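Local coordinates for protein chaperone SycD (PDB 4NRH) that is a type III secretion chaperone that binds the gatekeeper protein CopN and probably helps direct the secretion of translocator proteins, at residues P91-A102 and A113-R124. Residues are numbered along the deposited sequence; the frame is centred on the assembly and turned at random.
Sequences PFVSKFWFSLGA and ALHAYGVTAVLR
Trp97 is a knob in a hole formed by His115, Ala116, Val119 and Leu123. Val119 CG1 sits over one face of the indole, 3.3 Å from the centroid of the five-membered ring and almost on its normal. It reaches there because CG1 is anti to its backbone N (chi1 171°). At the far end of the indole, CE1 of His115 comes to 3.7 Å from Trp97 CZ3, with the two ring planes nearly perpendicular. Trp97 NE1 donates to Pro91 O at 2.9 Å, close to its own ring plane, which helps fix the rotation of the indole. Leu123 CD1 packs beside both Trp97 CD1 and the Pro91 carbonyl.

Near the start of helix 94-106, Arg124 grips Ser94 side-on. NE and NH2 of Arg124 each donate to Ser94 OG at 3.0 Å, with the hydroxyl oxygen near the guanidinium plane. The arginine chain bends at chi3 (-75°) to bring both nitrogens to this one atom. Its NH1 lies 3.5 Å from Phe98 CD2 and forms a salt bridge with Asp127.

Phe98 and Tyr117 meet rim to rim with their planes nearly perpendicular, and neither ring covers the other. Beside them, Thr120 CG2 packs against Phe98 CB, while Thr120 OG1 bonds back to Ala116 O. Gly101 lets the helices come close: its CA lies 3.6 Å from Ala116 CB and also faces the Tyr117 ring off-centre. Tyr117 OH is hydrogen-bonded to His105.

The short helical segments run antiparallel at 156°, with axes 7.8 Å apart at closest approach. This close packing of two successive helices is the helix-turn-helix hairpin of a tetratricopeptide repeat.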
ATOM      1  N   PRO D  91       3.351  18.882  -4.866  1.00 40.69           N
ATOM      2  CA  PRO D  91       3.574  19.083  -6.301  1.00 34.79           C
ATOM      3  C   PRO D  91       3.498  20.546  -6.734  1.00 40.10           C
ATOM      4  O   PRO D  91       3.583  20.827  -7.930  1.00 37.65           O
ATOM      5  CB  PRO D  91       2.440  18.281  -6.941  1.00 29.89           C
ATOM      6  CG  PRO D  91       1.341  18.352  -5.942  1.00 35.47           C
ATOM      7  CD  PRO D  91       2.004  18.351  -4.587  1.00 29.69           C
ATOM      8  N   PHE D  92       3.341  21.460  -5.782  1.00 37.71           N
ATOM      9  CA  PHE D  92       3.235  22.880  -6.110  1.00 31.24           C
ATOM     10  C   PHE D  92       4.541  23.627  -5.864  1.00 37.63           C
ATOM     11  O   PHE D  92       4.606  24.844  -6.028  1.00 36.28           O
ATOM     12  CB  PHE D  92       2.096  23.525  -5.316  1.00 32.46           C
ATOM     13  CG  PHE D  92       0.751  22.914  -5.589  1.00 34.92           C
ATOM     14  CD1 PHE D  92       0.046  23.249  -6.732  1.00 38.17           C
ATOM     15  CD2 PHE D  92       0.195  22.005  -4.705  1.00 39.83           C
ATOM     16  CE1 PHE D  92      -1.190  22.688  -6.991  1.00 43.23           C
ATOM     17  CE2 PHE D  92      -1.042  21.441  -4.958  1.00 35.47           C
ATOM     18  CZ  PHE D  92      -1.734  21.784  -6.103  1.00 39.29           C
ATOM     19  N   VAL D  93       5.580  22.895  -5.475  1.00 39.17           N
ATOM     20  CA  VAL D  93       6.904  23.485  -5.329  1.00 42.64           C
ATOM     21  C   VAL D  93       7.672  23.316  -6.635  1.00 37.85           C
ATOM     22  O   VAL D  93       8.051  22.204  -7.002  1.00 31.73           O
ATOM     23  CB  VAL D  93       7.692  22.851  -4.174  1.00 43.87           C
ATOM     24  CG1 VAL D  93       9.035  23.547  -4.004  1.00 41.58           C
ATOM     25  CG2 VAL D  93       6.885  22.913  -2.884  1.00 38.42           C
ATOM     26  N   SER D  94       7.889  24.426  -7.331  1.00 39.33           N
ATOM     27  CA  SER D  94       8.424  24.399  -8.690  1.00 41.52           C
ATOM     28  C   SER D  94       9.839  23.830  -8.788  1.00 38.37           C
ATOM     29  O   SER D  94      10.185  23.191  -9.782  1.00 38.50           O
ATOM     30  CB  SER D  94       8.403  25.807  -9.286  1.00 32.81           C
ATOM     31  OG  SER D  94       9.212  26.690  -8.530  1.00 34.47           O
ATOM     32  N   LYS D  95      10.654  24.058  -7.762  1.00 33.95           N
ATOM     33  CA  LYS D  95      12.032  23.577  -7.783  1.00 41.53           C
ATOM     34  C   LYS D  95      12.103  22.057  -7.644  1.00 42.29           C
ATOM     35  O   LYS D  95      13.100  21.444  -8.023  1.00 47.89           O
ATOM     36  CB  LYS D  95      12.862  24.255  -6.690  1.00 39.30           C
ATOM     37  CG  LYS D  95      12.575  23.794  -5.275  1.00 42.77           C
ATOM     38  CD  LYS D  95      13.478  24.525  -4.293  1.00 44.82           C
ATOM     39  CE  LYS D  95      13.287  24.023  -2.872  1.00 40.32           C
ATOM     40  NZ  LYS D  95      14.171  24.742  -1.912  1.00 35.69           N
ATOM     41  N   PHE D  96      11.051  21.452  -7.100  1.00 37.78           N
ATOM     42  CA  PHE D  96      10.982  19.994  -7.018  1.00 40.49           C
ATOM     43  C   PHE D  96      10.862  19.404  -8.418  1.00 34.06           C
ATOM     44  O   PHE D  96      11.594  18.486  -8.784  1.00 37.84           O
ATOM     45  CB  PHE D  96       9.800  19.534  -6.157  1.00 29.88           C
ATOM     46  CG  PHE D  96       9.945  19.843  -4.691  1.00 34.47           C
ATOM     47  CD1 PHE D  96      11.119  20.379  -4.185  1.00 31.48           C
ATOM     48  CD2 PHE D  96       8.903  19.581  -3.814  1.00 31.28           C
ATOM     49  CE1 PHE D  96      11.246  20.661  -2.837  1.00 30.38           C
ATOM     50  CE2 PHE D  96       9.025  19.859  -2.464  1.00 30.43           C
ATOM     51  CZ  PHE D  96      10.198  20.399  -1.975  1.00 32.33           C
ATOM     52  N   TRP D  97       9.931  19.947  -9.196  1.00 35.80           N
ATOM     53  CA  TRP D  97       9.737  19.535 -10.582  1.00 37.87           C
ATOM     54  C   TRP D  97      10.951  19.847 -11.453  1.00 43.81           C
ATOM     55  O   TRP D  97      11.303  19.072 -12.342  1.00 46.18           O
ATOM     56  CB  TRP D  97       8.501  20.218 -11.168  1.00 38.48           C
ATOM     57  CG  TRP D  97       7.199  19.624 -10.732  1.00 35.86           C
ATOM     58  CD1 TRP D  97       6.362  20.100  -9.765  1.00 35.20           C
ATOM     59  CD2 TRP D  97       6.567  18.458 -11.270  1.00 45.42           C
ATOM     60  NE1 TRP D  97       5.254  19.295  -9.660  1.00 39.56           N
ATOM     61  CE2 TRP D  97       5.356  18.279 -10.574  1.00 43.68           C
ATOM     62  CE3 TRP D  97       6.911  17.544 -12.272  1.00 49.60           C
ATOM     63  CZ2 TRP D  97       4.486  17.227 -10.850  1.00 42.77           C
ATOM     64  CZ3 TRP D  97       6.048  16.498 -12.541  1.00 50.72           C
ATOM     65  CH2 TRP D  97       4.850  16.347 -11.831  1.00 48.58           C
ATOM     66  N   PHE D  98      11.583  20.988 -11.196  1.00 41.45           N
ATOM     67  CA  PHE D  98      12.710  21.437 -12.006  1.00 34.67           C
ATOM     68  C   PHE D  98      13.907  20.514 -11.809  1.00 38.69           C
ATOM     69  O   PHE D  98      14.558  20.108 -12.772  1.00 43.69           O
ATOM     70  CB  PHE D  98      13.087  22.878 -11.656  1.00 33.06           C
ATOM     71  CG  PHE D  98      13.734  23.632 -12.786  1.00 46.12           C
ATOM     72  CD1 PHE D  98      13.975  23.017 -14.005  1.00 44.21           C
ATOM     73  CD2 PHE D  98      14.104  24.957 -12.627  1.00 56.32           C
ATOM     74  CE1 PHE D  98      14.569  23.710 -15.043  1.00 51.24           C
ATOM     75  CE2 PHE D  98      14.700  25.656 -13.662  1.00 52.14           C
ATOM     76  CZ  PHE D  98      14.932  25.031 -14.871  1.00 49.33           C
ATOM     77  N   SER D  99      14.190  20.189 -10.552  1.00 32.08           N
ATOM     78  CA  SER D  99      15.283  19.282 -10.226  1.00 41.44           C
ATOM     79  C   SER D  99      14.981  17.866 -10.705  1.00 40.75           C
ATOM     80  O   SER D  99      15.888  17.122 -11.077  1.00 45.89           O
ATOM     81  CB  SER D  99      15.550  19.290  -8.721  1.00 45.12           C
ATOM     82  OG  SER D  99      16.023  20.558  -8.295  1.00 40.68           O
ATOM     83  N   LEU D 100      13.703  17.497 -10.691  1.00 44.14           N
ATOM     84  CA  LEU D 100      13.278  16.207 -11.223  1.00 40.95           C
ATOM     85  C   LEU D 100      13.513  16.173 -12.729  1.00 47.30           C
ATOM     86  O   LEU D 100      13.993  15.179 -13.273  1.00 49.11           O
ATOM     87  CB  LEU D 100      11.805  15.943 -10.903  1.00 34.50           C
ATOM     88  CG  LEU D 100      11.171  14.711 -11.557  1.00 40.07           C
ATOM     89  CD1 LEU D 100      11.968  13.452 -11.236  1.00 39.18           C
ATOM     90  CD2 LEU D 100       9.719  14.555 -11.130  1.00 39.59           C
ATOM     91  N   GLY D 101      13.169  17.272 -13.395  1.00 40.98           N
ATOM     92  CA  GLY D 101      13.364  17.398 -14.827  1.00 48.66           C
ATOM     93  C   GLY D 101      14.825  17.329 -15.224  1.00 46.08           C
ATOM     94  O   GLY D 101      15.183  16.660 -16.192  1.00 45.56           O
ATOM     95  N   ALA D 102      15.669  18.031 -14.473  1.00 40.61           N
ATOM     96  CA  ALA D 102      17.105  18.047 -14.726  1.00 46.92           C
ATOM     97  C   ALA D 102      17.719  16.660 -14.563  1.00 53.07           C
ATOM     98  O   ALA D 102      18.582  16.259 -15.343  1.00 47.22           O
ATOM     99  CB  ALA D 102      17.792  19.042 -13.802  1.00 38.06           C
ATOM    100  N   ALA D 113      11.307  14.062 -18.768  1.00 51.59           N
ATOM    101  CA  ALA D 113      11.992  15.310 -18.446  1.00 48.97           C
ATOM    102  C   ALA D 113      11.195  16.498 -18.969  1.00 53.25           C
ATOM    103  O   ALA D 113      11.076  17.525 -18.300  1.00 49.92           O
ATOM    104  CB  ALA D 113      13.398  15.315 -19.024  1.00 53.99           C
ATOM    105  N   LEU D 114      10.659  16.347 -20.177  1.00 58.15           N
ATOM    106  CA  LEU D 114       9.828  17.373 -20.799  1.00 47.49           C
ATOM    107  C   LEU D 114       8.596  17.694 -19.959  1.00 51.69           C
ATOM    108  O   LEU D 114       8.249  18.861 -19.774  1.00 41.14           O
ATOM    109  CB  LEU D 114       9.400  16.927 -22.198  1.00 46.69           C
ATOM    110  CG  LEU D 114      10.444  17.078 -23.302  1.00 57.97           C
ATOM    111  CD1 LEU D 114      10.075  16.231 -24.507  1.00 58.76           C
ATOM    112  CD2 LEU D 114      10.577  18.540 -23.691  1.00 60.07           C
ATOM    113  N   HIS D 115       7.937  16.652 -19.460  1.00 47.11           N
ATOM    114  CA  HIS D 115       6.751  16.817 -18.628  1.00 44.76           C
ATOM    115  C   HIS D 115       7.054  17.602 -17.355  1.00 43.55           C
ATOM    116  O   HIS D 115       6.291  18.487 -16.968  1.00 49.29           O
ATOM    117  CB  HIS D 115       6.154  15.455 -18.269  1.00 43.70           C
ATOM    118  CG  HIS D 115       5.020  15.533 -17.297  1.00 55.67           C
ATOM    119  ND1 HIS D 115       5.114  15.065 -16.001  1.00 59.51           N
ATOM    120  CD2 HIS D 115       3.767  16.031 -17.424  1.00 55.63           C
ATOM    121  CE1 HIS D 115       3.969  15.267 -15.378  1.00 62.80           C
ATOM    122  NE2 HIS D 115       3.132  15.852 -16.220  1.00 61.99           N
ATOM    123  N   ALA D 116       8.169  17.272 -16.710  1.00 46.91           N
ATOM    124  CA  ALA D 116       8.567  17.937 -15.474  1.00 45.96           C
ATOM    125  C   ALA D 116       8.893  19.408 -15.721  1.00 45.49           C
ATOM    126  O   ALA D 116       8.529  20.275 -14.925  1.00 45.77           O
ATOM    127  CB  ALA D 116       9.757  17.224 -14.847  1.00 34.40           C
ATOM    128  N   TYR D 117       9.586  19.679 -16.824  1.00 45.80           N
ATOM    129  CA  TYR D 117       9.884  21.050 -17.232  1.00 46.54           C
ATOM    130  C   TYR D 117       8.604  21.833 -17.513  1.00 41.42           C
ATOM    131  O   TYR D 117       8.491  23.007 -17.157  1.00 41.55           O
ATOM    132  CB  TYR D 117      10.782  21.063 -18.470  1.00 45.30           C
ATOM    133  CG  TYR D 117      12.218  20.667 -18.206  1.00 44.91           C
ATOM    134  CD1 TYR D 117      12.826  20.950 -16.991  1.00 37.99           C
ATOM    135  CD2 TYR D 117      12.968  20.021 -19.180  1.00 48.94           C
ATOM    136  CE1 TYR D 117      14.141  20.594 -16.750  1.00 43.75           C
ATOM    137  CE2 TYR D 117      14.282  19.662 -18.949  1.00 49.36           C
ATOM    138  CZ  TYR D 117      14.863  19.950 -17.735  1.00 50.87           C
ATOM    139  OH  TYR D 117      16.171  19.591 -17.506  1.00 50.61           O
ATOM    140  N   GLY D 118       7.646  21.173 -18.157  1.00 42.20           N
ATOM    141  CA  GLY D 118       6.374  21.791 -18.488  1.00 39.67           C
ATOM    142  C   GLY D 118       5.580  22.187 -17.260  1.00 44.43           C
ATOM    143  O   GLY D 118       4.956  23.248 -17.230  1.00 46.51           O
ATOM    144  N   VAL D 119       5.603  21.332 -16.243  1.00 41.84           N
ATOM    145  CA  VAL D 119       4.923  21.623 -14.987  1.00 45.01           C
ATOM    146  C   VAL D 119       5.603  22.788 -14.271  1.00 46.55           C
ATOM    147  O   VAL D 119       4.937  23.665 -13.718  1.00 46.86           O
ATOM    148  CB  VAL D 119       4.897  20.392 -14.060  1.00 44.20           C
ATOM    149  CG1 VAL D 119       4.377  20.772 -12.683  1.00 37.37           C
ATOM    150  CG2 VAL D 119       4.040  19.293 -14.668  1.00 45.99           C
ATOM    151  N   THR D 120       6.934  22.793 -14.299  1.00 44.58           N
ATOM    152  CA  THR D 120       7.718  23.872 -13.708  1.00 40.16           C
ATOM    153  C   THR D 120       7.317  25.215 -14.311  1.00 42.68           C
ATOM    154  O   THR D 120       7.198  26.215 -13.603  1.00 51.71           O
ATOM    155  CB  THR D 120       9.232  23.652 -13.910  1.00 35.97           C
ATOM    156  OG1 THR D 120       9.598  22.352 -13.434  1.00 37.28           O
ATOM    157  CG2 THR D 120      10.031  24.705 -13.157  1.00 34.46           C
ATOM    158  N   ALA D 121       7.111  25.224 -15.624  1.00 37.53           N
ATOM    159  CA  ALA D 121       6.682  26.423 -16.336  1.00 41.37           C
ATOM    160  C   ALA D 121       5.333  26.919 -15.819  1.00 42.10           C
ATOM    161  O   ALA D 121       5.164  28.105 -15.543  1.00 41.01           O
ATOM    162  CB  ALA D 121       6.611  26.154 -17.829  1.00 41.19           C
ATOM    163  N   VAL D 122       4.377  26.001 -15.706  1.00 47.93           N
ATOM    164  CA  VAL D 122       3.045  26.317 -15.200  1.00 48.43           C
ATOM    165  C   VAL D 122       3.109  26.925 -13.800  1.00 45.18           C
ATOM    166  O   VAL D 122       2.444  27.921 -13.510  1.00 44.49           O
ATOM    167  CB  VAL D 122       2.149  25.060 -15.168  1.00 51.67           C
ATOM    168  CG1 VAL D 122       0.817  25.368 -14.500  1.00 51.12           C
ATOM    169  CG2 VAL D 122       1.933  24.529 -16.576  1.00 52.25           C
ATOM    170  N   LEU D 123       3.920  26.320 -12.938  1.00 43.22           N
ATOM    171  CA  LEU D 123       4.044  26.761 -11.553  1.00 40.30           C
ATOM    172  C   LEU D 123       4.856  28.049 -11.438  1.00 42.94           C
ATOM    173  O   LEU D 123       4.759  28.769 -10.444  1.00 45.96           O
ATOM    174  CB  LEU D 123       4.686  25.661 -10.706  1.00 35.35           C
ATOM    175  CG  LEU D 123       3.929  24.334 -10.617  1.00 40.27           C
ATOM    176  CD1 LEU D 123       4.745  23.301  -9.852  1.00 36.10           C
ATOM    177  CD2 LEU D 123       2.560  24.525  -9.977  1.00 34.42           C
ATOM    178  N   ARG D 124       5.656  28.332 -12.462  1.00 39.28           N
ATOM    179  CA  ARG D 124       6.610  29.434 -12.414  1.00 39.28           C
ATOM    180  C   ARG D 124       6.644  30.153 -13.761  1.00 50.90           C
ATOM    181  O   ARG D 124       7.620  30.053 -14.505  1.00 57.18           O
ATOM    182  CB  ARG D 124       7.999  28.911 -12.045  1.00 51.66           C
ATOM    183  CG  ARG D 124       8.936  29.938 -11.440  1.00 51.67           C
ATOM    184  CD  ARG D 124      10.375  29.450 -11.522  1.00 56.44           C
ATOM    185  NE  ARG D 124      10.677  28.407 -10.548  1.00 52.55           N
ATOM    186  CZ  ARG D 124      11.803  27.702 -10.539  1.00 53.10           C
ATOM    187  NH1 ARG D 124      12.733  27.924 -11.458  1.00 51.29           N
ATOM    188  NH2 ARG D 124      11.999  26.771  -9.616  1.00 50.30           N
TER